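Local coordinates for protein alcohol dehydrogenase, zinc-containing (Streptococcus pneumoniae serotype 2, PDB 5YLN) that binds zinc and probably oxidises alcohols with NAD+ as a member of the zinc-containing alcohol dehydrogenase family, at residues A[162-167]-A[189-194]; A[166-171]-A[265-270]; A[196-201]-A[217-222]; A[231-236]-A[259-264]; A[250-255]-A[276-281]. All blocks are in the same frame, centred on the assembly; numbering follows the deposited sequence.

Contact 1 of 5, residues A[162-167]-A[189-194]; sequences IGVLKG and LTAQFY
Two helices of the zinc-containing alcohol dehydrogenase fold pack here, end against end. Helix 157-165 precedes strand 174-178 of the six-stranded parallel sheet. Helix 182-191 follows that strand and is the first helix of the Rossmann-type nucleotide-binding fold. The backbones come closest at Val164 and Ala191, with CA atoms 5.7 Å apart.

Apolar packing carries the contact, and Val164 is its centre. Its CB points at the second helix, and its two methyls part to different targets. CG1 is anti to the backbone N (chi1 171°). It reaches the ring of Tyr194 obliquely, 3.8 Å from Tyr194 CD2. CG2 lies beside the backbone N and packs against the helix at Thr190 and Ala191. There Val164 CG2 is 3.9 Å from Ala191 CB and 3.6 Å from the backbone N of Ala191. Leu165 adds a smaller touch, crossing Tyr194 at about a right angle.

Polar groups take part as packing surfaces. No hydrogen bond joins the two segments. Thr190 OG1 sits in the crowded position between its backbone N and carbonyl carbon (chi1 62°). This turns it back to the helix, where it bonds weakly to the carbonyl oxygens of Ala186 and Ala187. Tyr194 OH is hydrogen-bonded to Tyr160 OH, one turn earlier on the first helix. The Tyr194 backbone N bonds to Ala191 O, following the 3-10 segment 192-193.

At the polar edges, methyls meet hydroxyls: Val164 CG2 lies 3.4 Å from Thr190 OG1, and Leu165 CD2 lies 3.6 Å from Tyr194 OH.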
# COMPACT_ATOMS: atom_id res chain seq x y z
N ILE A 162 12.73 -1.80 -1.94
CA ILE A 162 11.49 -2.55 -1.87
C ILE A 162 11.12 -2.98 -0.45
O ILE A 162 9.94 -3.09 -0.13
CB ILE A 162 11.55 -3.78 -2.81
CG1 ILE A 162 12.04 -3.36 -4.20
CG2 ILE A 162 10.20 -4.51 -2.83
CD1 ILE A 162 11.27 -2.17 -4.82
N GLY A 163 12.09 -3.20 0.42
CA GLY A 163 11.80 -3.53 1.80
C GLY A 163 11.82 -2.37 2.79
O GLY A 163 11.02 -2.32 3.72
N VAL A 164 12.75 -1.42 2.61
CA VAL A 164 13.01 -0.40 3.62
C VAL A 164 12.29 0.91 3.30
O VAL A 164 11.56 1.47 4.13
CB VAL A 164 14.53 -0.18 3.82
CG1 VAL A 164 14.82 1.06 4.73
CG2 VAL A 164 15.14 -1.45 4.42
N LEU A 165 12.44 1.38 2.06
CA LEU A 165 11.80 2.64 1.64
C LEU A 165 10.29 2.48 1.46
O LEU A 165 9.50 3.31 1.95
CB LEU A 165 12.46 3.16 0.35
CG LEU A 165 13.88 3.71 0.58
CD1 LEU A 165 14.55 4.17 -0.72
CD2 LEU A 165 13.84 4.85 1.58
N LYS A 166 9.84 1.42 0.78
CA LYS A 166 8.39 1.23 0.66
C LYS A 166 7.76 0.92 2.01
O LYS A 166 6.61 1.29 2.26
CB LYS A 166 8.08 0.16 -0.38
CG LYS A 166 8.45 0.61 -1.79
CD LYS A 166 8.00 -0.37 -2.84
CE LYS A 166 8.27 0.16 -4.24
NZ LYS A 166 7.30 1.22 -4.62
N GLY A 167 8.52 0.32 2.90
CA GLY A 167 8.02 0.06 4.24
C GLY A 167 7.97 1.26 5.14
O GLY A 167 7.33 1.19 6.19
N LEU A 189 20.40 -5.06 6.85
CA LEU A 189 21.54 -4.14 6.85
C LEU A 189 21.10 -2.72 6.51
O LEU A 189 21.53 -1.76 7.15
CB LEU A 189 22.61 -4.60 5.86
CG LEU A 189 23.30 -5.91 6.25
CD1 LEU A 189 24.23 -6.34 5.15
CD2 LEU A 189 24.06 -5.75 7.55
N THR A 190 20.28 -2.56 5.47
CA THR A 190 19.91 -1.22 5.05
C THR A 190 18.84 -0.60 5.93
O THR A 190 18.74 0.63 5.98
CB THR A 190 19.47 -1.22 3.59
OG1 THR A 190 18.31 -2.04 3.42
CG2 THR A 190 20.59 -1.73 2.70
N ALA A 191 18.03 -1.41 6.64
CA ALA A 191 17.08 -0.83 7.58
C ALA A 191 17.78 -0.09 8.70
O ALA A 191 17.19 0.78 9.34
CB ALA A 191 16.16 -1.90 8.20
N GLN A 192 19.02 -0.49 9.01
CA GLN A 192 19.75 0.18 10.08
C GLN A 192 20.21 1.58 9.70
O GLN A 192 20.59 2.34 10.58
CB GLN A 192 20.93 -0.69 10.50
CG GLN A 192 20.49 -1.93 11.23
CD GLN A 192 21.58 -2.99 11.38
OE1 GLN A 192 22.43 -2.90 12.26
NE2 GLN A 192 21.53 -4.02 10.54
N PHE A 193 20.18 1.95 8.41
CA PHE A 193 20.39 3.35 8.04
C PHE A 193 19.38 4.27 8.73
O PHE A 193 19.67 5.46 8.90
CB PHE A 193 20.26 3.56 6.53
CG PHE A 193 21.40 2.99 5.71
CD1 PHE A 193 22.69 3.00 6.19
CD2 PHE A 193 21.16 2.49 4.43
CE1 PHE A 193 23.73 2.50 5.42
CE2 PHE A 193 22.19 1.98 3.67
CZ PHE A 193 23.48 1.99 4.16
N TYR A 194 18.21 3.76 9.12
CA TYR A 194 17.15 4.57 9.71
C TYR A 194 16.95 4.32 11.20
O TYR A 194 15.94 4.76 11.75
CB TYR A 194 15.83 4.35 8.96
CG TYR A 194 15.86 4.95 7.58
CD1 TYR A 194 15.68 6.30 7.40
CD2 TYR A 194 16.13 4.18 6.46
CE1 TYR A 194 15.72 6.87 6.16
CE2 TYR A 194 16.18 4.74 5.20
CZ TYR A 194 15.97 6.09 5.06
OH TYR A 194 16.01 6.67 3.82

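Contact 2 of 5, residues A[166-171]-A[265-270]; sequences KGKVEP and DGTVAN
The close part of this contact lies at Gly167, against the face of strand 266-270 that bears Thr267 and Ala269. Gly167 and Ala269 bring their CA atoms to 5.2 Å. Ala269 CB points at the loop and stands 4.0 Å from Gly167 N. Thr267 also points at the loop. Its OG1 lies beside the backbone N (chi1 -65°), which puts CG2 anti to that N. This methyl rests 3.5 Å from Lys166 O, while Thr267 CB lies 3.7 Å from Gly167 O. A strand of the Rossmann-type sheet is thus packed by small side chains against bare backbone. The chain there is leaving helix 157-165 through a Schellman motif, with Lys168 at positive phi (61°).

The outer side is looser. Lys168 is exposed, and its chain bends at chi3 (-61°). Its CE crosses Thr267 at about a right angle, 3.8 Å from Thr267 OG1. Lys168 NZ stops 5.5 Å from Asp265 OD2, too far for a salt bridge. Lys166 sends its chain away from the strand, toward Asn289 of the second subunit.

No hydrogen bond crosses between the segments. Thr267 OG1 bonds instead to Asn291 ND2 on the neighbouring strand 291-293. The contact therefore rests on van der Waals packing, and the opposite charges of Lys168 and Asp265 may add a weak long-range attraction.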
# COMPACT_ATOMS: atom_id res chain seq x y z
N LYS A 166 9.84 1.42 0.78
CA LYS A 166 8.39 1.23 0.66
C LYS A 166 7.76 0.92 2.01
O LYS A 166 6.61 1.29 2.26
CB LYS A 166 8.08 0.16 -0.38
CG LYS A 166 8.45 0.61 -1.79
CD LYS A 166 8.00 -0.37 -2.84
CE LYS A 166 8.27 0.16 -4.24
NZ LYS A 166 7.30 1.22 -4.62
N GLY A 167 8.52 0.32 2.90
CA GLY A 167 8.02 0.06 4.24
C GLY A 167 7.97 1.26 5.14
O GLY A 167 7.33 1.19 6.19
N LYS A 168 8.63 2.35 4.75
CA LYS A 168 8.65 3.58 5.52
C LYS A 168 9.27 3.36 6.90
O LYS A 168 8.73 3.78 7.92
CB LYS A 168 7.24 4.18 5.63
CG LYS A 168 6.62 4.50 4.27
CD LYS A 168 5.34 5.35 4.36
CE LYS A 168 4.25 4.64 5.14
NZ LYS A 168 2.99 5.43 5.34
N VAL A 169 10.43 2.68 6.91
CA VAL A 169 11.24 2.60 8.13
C VAL A 169 11.73 3.99 8.53
O VAL A 169 12.26 4.74 7.70
CB VAL A 169 12.47 1.70 7.93
CG1 VAL A 169 13.29 1.64 9.23
CG2 VAL A 169 12.08 0.32 7.45
N GLU A 170 11.64 4.29 9.82
CA GLU A 170 11.98 5.59 10.40
C GLU A 170 12.57 5.37 11.78
O GLU A 170 12.31 4.34 12.41
CB GLU A 170 10.73 6.48 10.49
CG GLU A 170 9.73 5.93 11.50
CD GLU A 170 8.52 6.82 11.70
OE1 GLU A 170 8.46 7.90 11.07
OE2 GLU A 170 7.62 6.43 12.48
N PRO A 171 13.33 6.34 12.30
CA PRO A 171 13.96 6.15 13.62
C PRO A 171 12.93 5.87 14.70
O PRO A 171 11.86 6.48 14.75
CB PRO A 171 14.70 7.47 13.86
CG PRO A 171 14.94 8.00 12.50
CD PRO A 171 13.72 7.63 11.70
N ASP A 265 -1.51 1.67 11.14
CA ASP A 265 -0.75 2.61 10.33
C ASP A 265 0.46 1.94 9.69
O ASP A 265 1.25 2.63 9.00
CB ASP A 265 -0.30 3.85 11.13
CG ASP A 265 -0.10 5.07 10.24
OD1 ASP A 265 -0.96 5.28 9.36
OD2 ASP A 265 0.90 5.82 10.43
N GLY A 266 0.64 0.63 9.88
CA GLY A 266 1.84 -0.05 9.45
C GLY A 266 1.82 -0.45 7.98
O GLY A 266 0.79 -0.37 7.31
N THR A 267 2.99 -0.87 7.49
CA THR A 267 3.14 -1.29 6.10
C THR A 267 3.70 -2.71 6.04
O THR A 267 4.72 -3.01 6.67
CB THR A 267 4.04 -0.33 5.32
OG1 THR A 267 3.41 0.96 5.24
CG2 THR A 267 4.32 -0.82 3.91
N VAL A 268 3.03 -3.58 5.30
CA VAL A 268 3.60 -4.86 4.87
C VAL A 268 4.28 -4.59 3.53
O VAL A 268 3.62 -4.28 2.54
CB VAL A 268 2.53 -5.94 4.73
CG1 VAL A 268 3.14 -7.28 4.25
CG2 VAL A 268 1.77 -6.14 6.05
N ALA A 269 5.62 -4.67 3.51
CA ALA A 269 6.40 -4.45 2.30
C ALA A 269 6.81 -5.82 1.76
O ALA A 269 7.70 -6.47 2.32
CB ALA A 269 7.64 -3.59 2.56
N ASN A 270 6.17 -6.24 0.67
CA ASN A 270 6.53 -7.48 -0.00
C ASN A 270 7.77 -7.26 -0.87
O ASN A 270 7.80 -6.33 -1.68
CB ASN A 270 5.37 -7.97 -0.87
CG ASN A 270 5.73 -9.25 -1.62
OD1 ASN A 270 5.59 -10.35 -1.09
ND2 ASN A 270 6.21 -9.11 -2.85

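Contact 3 of 5, residues A[196-201]-A[217-222]; sequences PAKLIM and ATHKVN
Five backbone N-H groups join these two parallel strands. Four reach backbone carbonyls and the fifth a side-chain hydroxyl. Met201 N bonds to His219 O at 2.9 Å, in the carbonyl plane. Val221 N bonds to Met201 O at 2.8 Å, nearly along the C=O axis. Leu199 O accepts twice. Thr218 N reaches it at 2.9 Å on a lone pair, and His219 N at 3.3 Å from above the carbonyl plane. The hydroxyl is Thr218 OG1, which takes the N-H of Leu199 at 3.0 Å.

The next shell holds that hydroxyl in place. Thr218 OG1 occupies the crowded position between its backbone N and carbonyl carbon (chi1 68°). It also shares a hydrogen bond of 2.6 Å with His219 ND1, which fixes the turn of the imidazole. Lys198 CG and CE then lie obliquely beside the ring at CE1. Further along this face, Ile200 and Val221 lie side by side, with their CG2 methyls 3.6 Å apart. On the other face, Met201 CB packs beside Ala217 CB.

Beyond these lie the helices of the Rossmann-type fold. The strands flank helix 206-214 in a right-handed beta-alpha-beta crossover, and Met201 packs on that helix. Lys220 extends along it to salt bridges with Glu210 and Asp206. Helix 226-236 lies over Ile200, His219 and Val221.

Strand 219-222 is the outermost of the sheet within this chain. At its start, Thr218 OG1 accepts from Leu199 N, beside the two N-H groups that bond to Leu199 O. The short bond to Thr218 OG1 may influence which imidazole nitrogen of His219 carries the proton.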
# COMPACT_ATOMS: atom_id res chain seq x y z
N PRO A 196 15.80 2.03 13.38
CA PRO A 196 14.57 1.59 14.03
C PRO A 196 14.86 1.12 15.45
O PRO A 196 15.95 0.63 15.75
CB PRO A 196 14.10 0.43 13.14
CG PRO A 196 15.34 -0.12 12.57
CD PRO A 196 16.24 1.08 12.34
N ALA A 197 13.87 1.30 16.34
CA ALA A 197 14.03 0.83 17.73
C ALA A 197 14.18 -0.68 17.80
O ALA A 197 14.97 -1.20 18.59
CB ALA A 197 12.84 1.29 18.56
N LYS A 198 13.41 -1.41 16.99
CA LYS A 198 13.36 -2.86 17.03
C LYS A 198 13.48 -3.41 15.61
O LYS A 198 12.77 -2.97 14.70
CB LYS A 198 12.07 -3.37 17.67
CG LYS A 198 12.02 -3.14 19.17
CD LYS A 198 10.85 -3.85 19.81
CE LYS A 198 10.99 -3.83 21.32
NZ LYS A 198 10.97 -2.45 21.88
N LEU A 199 14.40 -4.34 15.45
CA LEU A 199 14.61 -5.08 14.21
C LEU A 199 14.48 -6.54 14.59
O LEU A 199 15.43 -7.16 15.09
CB LEU A 199 15.98 -4.79 13.62
CG LEU A 199 16.08 -3.65 12.63
CD1 LEU A 199 17.55 -3.36 12.36
CD2 LEU A 199 15.37 -4.02 11.38
N ILE A 200 13.30 -7.09 14.35
CA ILE A 200 12.95 -8.43 14.77
C ILE A 200 13.09 -9.36 13.57
O ILE A 200 12.36 -9.22 12.58
CB ILE A 200 11.53 -8.45 15.35
CG1 ILE A 200 11.41 -7.35 16.41
CG2 ILE A 200 11.20 -9.84 15.90
CD1 ILE A 200 9.98 -6.94 16.75
N MET A 201 14.05 -10.28 13.61
CA MET A 201 14.17 -11.26 12.54
C MET A 201 13.32 -12.47 12.89
O MET A 201 13.40 -13.00 14.01
CB MET A 201 15.63 -11.69 12.32
CG MET A 201 15.84 -12.51 11.02
SD MET A 201 15.84 -11.51 9.49
CE MET A 201 16.49 -10.03 10.17
N ALA A 217 20.34 -7.37 13.95
CA ALA A 217 18.99 -7.52 14.46
C ALA A 217 19.00 -7.37 15.97
O ALA A 217 19.94 -7.80 16.65
CB ALA A 217 18.39 -8.88 14.08
N THR A 218 17.94 -6.77 16.51
CA THR A 218 17.84 -6.59 17.95
C THR A 218 17.19 -7.78 18.64
O THR A 218 17.53 -8.05 19.80
CB THR A 218 17.07 -5.30 18.28
OG1 THR A 218 15.69 -5.44 17.90
CG2 THR A 218 17.69 -4.11 17.51
N HIS A 219 16.28 -8.49 17.97
CA HIS A 219 15.65 -9.70 18.50
C HIS A 219 15.48 -10.73 17.41
O HIS A 219 15.35 -10.41 16.22
CB HIS A 219 14.25 -9.45 19.08
CG HIS A 219 14.17 -8.28 20.01
ND1 HIS A 219 14.39 -6.98 19.59
CD2 HIS A 219 13.90 -8.22 21.33
CE1 HIS A 219 14.26 -6.17 20.63
NE2 HIS A 219 13.96 -6.89 21.69
N LYS A 220 15.42 -11.99 17.82
CA LYS A 220 15.05 -13.08 16.93
C LYS A 220 13.78 -13.72 17.44
O LYS A 220 13.53 -13.80 18.65
CB LYS A 220 16.16 -14.14 16.83
CG LYS A 220 16.47 -14.86 18.15
CD LYS A 220 17.55 -15.93 17.96
CE LYS A 220 17.95 -16.54 19.29
NZ LYS A 220 18.94 -17.65 19.08
N VAL A 221 12.97 -14.20 16.51
CA VAL A 221 11.75 -14.93 16.84
C VAL A 221 11.70 -16.13 15.92
O VAL A 221 11.76 -15.97 14.70
CB VAL A 221 10.49 -14.08 16.68
CG1 VAL A 221 9.24 -14.93 16.90
CG2 VAL A 221 10.52 -12.89 17.64
N ASN A 222 11.62 -17.33 16.48
CA ASN A 222 11.52 -18.54 15.68
C ASN A 222 10.05 -18.78 15.36
O ASN A 222 9.21 -18.82 16.26
CB ASN A 222 12.14 -19.73 16.41
CG ASN A 222 12.44 -20.90 15.48
OD1 ASN A 222 11.58 -21.35 14.74
ND2 ASN A 222 13.68 -21.36 15.49

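Contact 4 of 5, residues A[231-236]-A[259-264]; sequences KEIYDL and QKIIGV
This is a helix-to-helix-end contact on one face of the Rossmann-type sheet, with an apolar inner part and one hydrogen bond on its outer part. Helix 226-236 follows the edge strand 219-222. Helix 252-261 follows strand 242-247 and contributes its C-terminal part, where the chain passes into the short strand 262-263. The nearest CA atoms are those of Ile233 and Ile261, 7.1 Å apart, so side chains bridge the gap.

Two isoleucines make the inner part. Ile233 points at the second segment, with CG2 anti to the backbone N and CG1 beside it (chi1 -71°). Its CG2 lies 4.1 Å from Ile261 CB. The chains cross obliquely and meet again at their tips, where Ile233 CD1 is 4.2 Å from Ile261 CD1. Ile261 CG1 takes the crowded position between its backbone N and carbonyl carbon (chi1 61°). Both residues also pack on Val242 of the sheet. Ile233 further touches Val202 and Val221.

Tyr234 makes the outer part. Its ring reaches lengthwise across the gap and brings the hydroxyl to the helix end. There it donates to the carbonyl of Lys260. The ring passes Ile261 CA obliquely, and Arg288 packs on it from outside the two segments. The Lys260 amine turns elsewhere, to a salt bridge with Asp256.

Lys260 O sits at the ring edge, near the ring plane. Tyr234 OH lies 3.0 Å from this oxygen and 33° out of the carbonyl plane, while Tyr234 CE2 is 3.2 Å from the same oxygen.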
# COMPACT_ATOMS: atom_id res chain seq x y z
N LYS A 231 2.33 -14.00 19.25
CA LYS A 231 2.28 -13.51 20.62
C LYS A 231 3.55 -12.76 20.99
O LYS A 231 3.50 -11.63 21.47
CB LYS A 231 2.08 -14.67 21.60
CG LYS A 231 0.65 -15.15 21.74
CD LYS A 231 0.50 -15.95 23.04
CE LYS A 231 -0.31 -17.22 22.85
NZ LYS A 231 -1.65 -16.95 22.26
N GLU A 232 4.70 -13.39 20.74
CA GLU A 232 5.97 -12.81 21.13
C GLU A 232 6.20 -11.47 20.45
O GLU A 232 6.73 -10.54 21.05
CB GLU A 232 7.09 -13.80 20.80
CG GLU A 232 8.47 -13.27 21.10
CD GLU A 232 9.53 -14.36 21.08
OE1 GLU A 232 9.15 -15.55 20.87
OE2 GLU A 232 10.72 -14.02 21.28
N ILE A 233 5.80 -11.35 19.18
CA ILE A 233 6.00 -10.09 18.49
C ILE A 233 5.07 -9.02 19.05
O ILE A 233 5.46 -7.85 19.19
CB ILE A 233 5.85 -10.29 16.98
CG1 ILE A 233 7.05 -11.09 16.45
CG2 ILE A 233 5.72 -8.94 16.26
CD1 ILE A 233 6.87 -11.62 15.04
N TYR A 234 3.84 -9.39 19.42
CA TYR A 234 2.95 -8.42 20.05
C TYR A 234 3.44 -8.05 21.44
O TYR A 234 3.23 -6.92 21.88
CB TYR A 234 1.51 -8.95 20.09
CG TYR A 234 0.75 -8.59 18.83
CD1 TYR A 234 0.34 -7.29 18.60
CD2 TYR A 234 0.46 -9.55 17.86
CE1 TYR A 234 -0.33 -6.94 17.46
CE2 TYR A 234 -0.23 -9.21 16.70
CZ TYR A 234 -0.61 -7.90 16.50
OH TYR A 234 -1.29 -7.53 15.35
N ASP A 235 4.12 -8.97 22.12
CA ASP A 235 4.70 -8.64 23.42
C ASP A 235 5.85 -7.64 23.28
O ASP A 235 6.04 -6.80 24.16
CB ASP A 235 5.16 -9.92 24.11
CG ASP A 235 3.99 -10.72 24.68
OD1 ASP A 235 2.86 -10.18 24.72
OD2 ASP A 235 4.21 -11.89 25.09
N LEU A 236 6.62 -7.70 22.19
CA LEU A 236 7.72 -6.77 22.00
C LEU A 236 7.25 -5.38 21.61
O LEU A 236 7.99 -4.41 21.79
CB LEU A 236 8.69 -7.30 20.93
CG LEU A 236 9.45 -8.57 21.32
CD1 LEU A 236 10.11 -9.23 20.11
CD2 LEU A 236 10.49 -8.25 22.41
N GLN A 259 0.59 -10.22 7.81
CA GLN A 259 -0.66 -9.50 7.98
C GLN A 259 -1.23 -9.70 9.37
O GLN A 259 -2.07 -8.91 9.81
CB GLN A 259 -1.66 -9.87 6.88
CG GLN A 259 -2.30 -11.21 6.99
CD GLN A 259 -3.32 -11.46 5.87
OE1 GLN A 259 -3.81 -10.51 5.24
NE2 GLN A 259 -3.64 -12.73 5.64
N LYS A 260 -0.74 -10.70 10.11
CA LYS A 260 -1.16 -10.91 11.49
C LYS A 260 -0.40 -10.06 12.51
O LYS A 260 -0.87 -9.90 13.64
CB LYS A 260 -1.03 -12.40 11.83
CG LYS A 260 -2.05 -13.24 11.06
CD LYS A 260 -2.33 -14.55 11.78
CE LYS A 260 -3.66 -15.17 11.35
NZ LYS A 260 -3.94 -14.95 9.91
N ILE A 261 0.77 -9.51 12.16
CA ILE A 261 1.59 -8.81 13.14
C ILE A 261 1.67 -7.32 12.88
O ILE A 261 2.21 -6.60 13.73
CB ILE A 261 3.01 -9.41 13.21
CG1 ILE A 261 3.73 -9.29 11.86
CG2 ILE A 261 2.94 -10.84 13.69
CD1 ILE A 261 5.30 -9.33 11.92
N ILE A 262 1.15 -6.85 11.76
CA ILE A 262 1.27 -5.45 11.41
C ILE A 262 0.31 -4.64 12.29
O ILE A 262 -0.81 -5.07 12.57
CB ILE A 262 1.00 -5.26 9.91
CG1 ILE A 262 1.47 -3.89 9.46
CG2 ILE A 262 -0.47 -5.53 9.57
CD1 ILE A 262 2.97 -3.72 9.56
N GLY A 263 0.78 -3.50 12.78
CA GLY A 263 -0.03 -2.66 13.63
C GLY A 263 -0.76 -1.59 12.86
O GLY A 263 -0.57 -1.44 11.66
N VAL A 264 -1.61 -0.85 13.59
CA VAL A 264 -2.27 0.33 13.02
C VAL A 264 -1.22 1.23 12.37
O VAL A 264 -0.18 1.52 12.97
CB VAL A 264 -3.05 1.10 14.10
CG1 VAL A 264 -3.48 2.45 13.53
CG2 VAL A 264 -4.26 0.32 14.57

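Contact 5 of 5, residues A[250-255]-A[276-281]; sequences GIPATF and KPVEFD
Val278 is the bump of this contact. It drops from its strand into the hollow between Pro252 and Phe255, which lie one helical turn apart. Its CG1 is anti to the carbonyl carbon (chi1 -64°) and fills the Pro252 side, 3.9 Å from Pro252 CA. Its CG2 takes the crowded position between backbone N and carbonyl carbon. That methyl sits over one face of the Phe255 ring in a CH-pi contact. It lies 3.7 Å from the Phe255 ring centroid, 20° off the normal, displaced toward the CD2 and CE2 rim. The side chains cross at about a right angle.

Phe255 has CG anti to the backbone N (chi1 177°), so its ring projects from the helix along the strand. Its edge meets the next residues of that strand. Glu279 O lies near the ring plane, 3.8 Å from Phe255 CE2. Phe280 CD1 is also at this edge, 3.9 Å from Phe255 CZ.

The helix is 252-261 of the Rossmann-type fold, with Ile251 at its N-cap position. Strand 278-280 forms an antiparallel ladder with a strand of the second subunit, through Val278 and Phe280. The contact thus packs a helix start under a sheet that runs across the dimer interface. Leu282 of the second subunit also touches Phe255.

At the exposed end, Lys276 bends at chi3 and chi4 and brings its amine to the CG corner of the proline ring, at its edge. Lys276 NZ is 3.7 Å from Pro252 CG, and the two side chains cross at about a right angle.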
# COMPACT_ATOMS: atom_id res chain seq x y z
N GLY A 250 8.24 -14.83 0.10
CA GLY A 250 7.41 -14.95 -1.07
C GLY A 250 6.51 -16.18 -1.12
O GLY A 250 6.27 -16.72 -2.20
N ILE A 251 6.01 -16.65 0.02
CA ILE A 251 5.03 -17.73 0.00
C ILE A 251 3.80 -17.27 0.78
O ILE A 251 3.86 -16.29 1.56
CB ILE A 251 5.60 -19.05 0.58
CG1 ILE A 251 6.00 -18.88 2.05
CG2 ILE A 251 6.75 -19.58 -0.29
CD1 ILE A 251 6.12 -20.19 2.79
N PRO A 252 2.66 -17.94 0.57
CA PRO A 252 1.44 -17.54 1.28
C PRO A 252 1.58 -17.53 2.79
O PRO A 252 0.95 -16.69 3.45
CB PRO A 252 0.42 -18.59 0.82
CG PRO A 252 0.90 -19.01 -0.54
CD PRO A 252 2.41 -18.95 -0.47
N ALA A 253 2.37 -18.43 3.37
CA ALA A 253 2.47 -18.48 4.82
C ALA A 253 3.16 -17.23 5.36
O ALA A 253 2.70 -16.64 6.35
CB ALA A 253 3.20 -19.74 5.28
N THR A 254 4.23 -16.80 4.72
CA THR A 254 4.92 -15.62 5.21
C THR A 254 4.09 -14.36 4.98
O THR A 254 4.03 -13.48 5.85
CB THR A 254 6.32 -15.50 4.57
OG1 THR A 254 6.22 -15.56 3.14
CG2 THR A 254 7.22 -16.65 5.06
N PHE A 255 3.41 -14.26 3.84
CA PHE A 255 2.51 -13.13 3.67
C PHE A 255 1.44 -13.15 4.75
O PHE A 255 1.08 -12.11 5.30
CB PHE A 255 1.84 -13.13 2.30
CG PHE A 255 0.83 -12.01 2.14
CD1 PHE A 255 1.24 -10.72 1.77
CD2 PHE A 255 -0.52 -12.21 2.40
CE1 PHE A 255 0.34 -9.69 1.65
CE2 PHE A 255 -1.44 -11.18 2.27
CZ PHE A 255 -1.01 -9.91 1.89
N LYS A 276 2.03 -17.95 -6.22
CA LYS A 276 0.61 -18.13 -6.01
C LYS A 276 -0.00 -16.83 -5.51
O LYS A 276 0.68 -16.04 -4.86
CB LYS A 276 0.30 -19.24 -4.99
CG LYS A 276 0.49 -20.66 -5.51
CD LYS A 276 -0.42 -21.63 -4.75
CE LYS A 276 -0.19 -21.60 -3.25
NZ LYS A 276 1.23 -21.89 -2.88
N PRO A 277 -1.28 -16.60 -5.78
CA PRO A 277 -1.97 -15.49 -5.11
C PRO A 277 -2.13 -15.81 -3.64
O PRO A 277 -1.97 -16.96 -3.20
CB PRO A 277 -3.33 -15.41 -5.83
CG PRO A 277 -3.56 -16.80 -6.33
CD PRO A 277 -2.19 -17.37 -6.66
N VAL A 278 -2.42 -14.78 -2.85
CA VAL A 278 -2.51 -14.95 -1.41
C VAL A 278 -3.88 -14.48 -0.94
O VAL A 278 -4.58 -13.73 -1.63
CB VAL A 278 -1.38 -14.22 -0.68
CG1 VAL A 278 -0.01 -14.82 -1.06
CG2 VAL A 278 -1.44 -12.71 -0.99
N GLU A 279 -4.27 -14.96 0.24
CA GLU A 279 -5.52 -14.54 0.87
C GLU A 279 -5.25 -13.31 1.73
O GLU A 279 -4.55 -13.38 2.75
CB GLU A 279 -6.14 -15.66 1.69
CG GLU A 279 -7.46 -15.23 2.34
CD GLU A 279 -8.45 -16.37 2.53
OE1 GLU A 279 -8.94 -16.56 3.66
OE2 GLU A 279 -8.74 -17.07 1.54
N PHE A 280 -5.82 -12.18 1.32
CA PHE A 280 -5.69 -10.91 2.01
C PHE A 280 -6.91 -10.72 2.91
O PHE A 280 -8.04 -10.67 2.41
CB PHE A 280 -5.56 -9.80 0.97
CG PHE A 280 -5.36 -8.46 1.53
CD1 PHE A 280 -4.51 -8.27 2.62
CD2 PHE A 280 -5.97 -7.35 0.96
CE1 PHE A 280 -4.31 -7.02 3.14
CE2 PHE A 280 -5.77 -6.09 1.49
CZ PHE A 280 -4.94 -5.93 2.58
N ASP A 281 -6.69 -10.61 4.22
CA ASP A 281 -7.76 -10.60 5.23
C ASP A 281 -8.42 -9.23 5.37
O ASP A 281 -8.51 -8.66 6.45
CB ASP A 281 -7.23 -11.05 6.58
CG ASP A 281 -6.89 -12.52 6.62
OD1 ASP A 281 -7.38 -13.26 5.74
OD2 ASP A 281 -6.15 -12.93 7.53

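Contacts 1, 2 and 4 are largely buried, while contacts 3 and 5 are partly exposed. Contact 3 differs most in chemistry: it pairs strands through backbone bonds, whereas the others rest mainly on side-chain packing. Contact 4 adds one tyrosine bond; contacts 1, 2 and 5 have none across their segments. Contacts 1 and 2 share Lys166 and Gly167, and Val164 O probably accepts from Val169 N between them. Contacts 2 and 3 reach the same parallel sheet. Contacts 4 and 5 use opposite ends of helix 252-261, and Gln259 probably bonds to Glu279 and Asp281 between them. Contact 5 lies at the dimer interface.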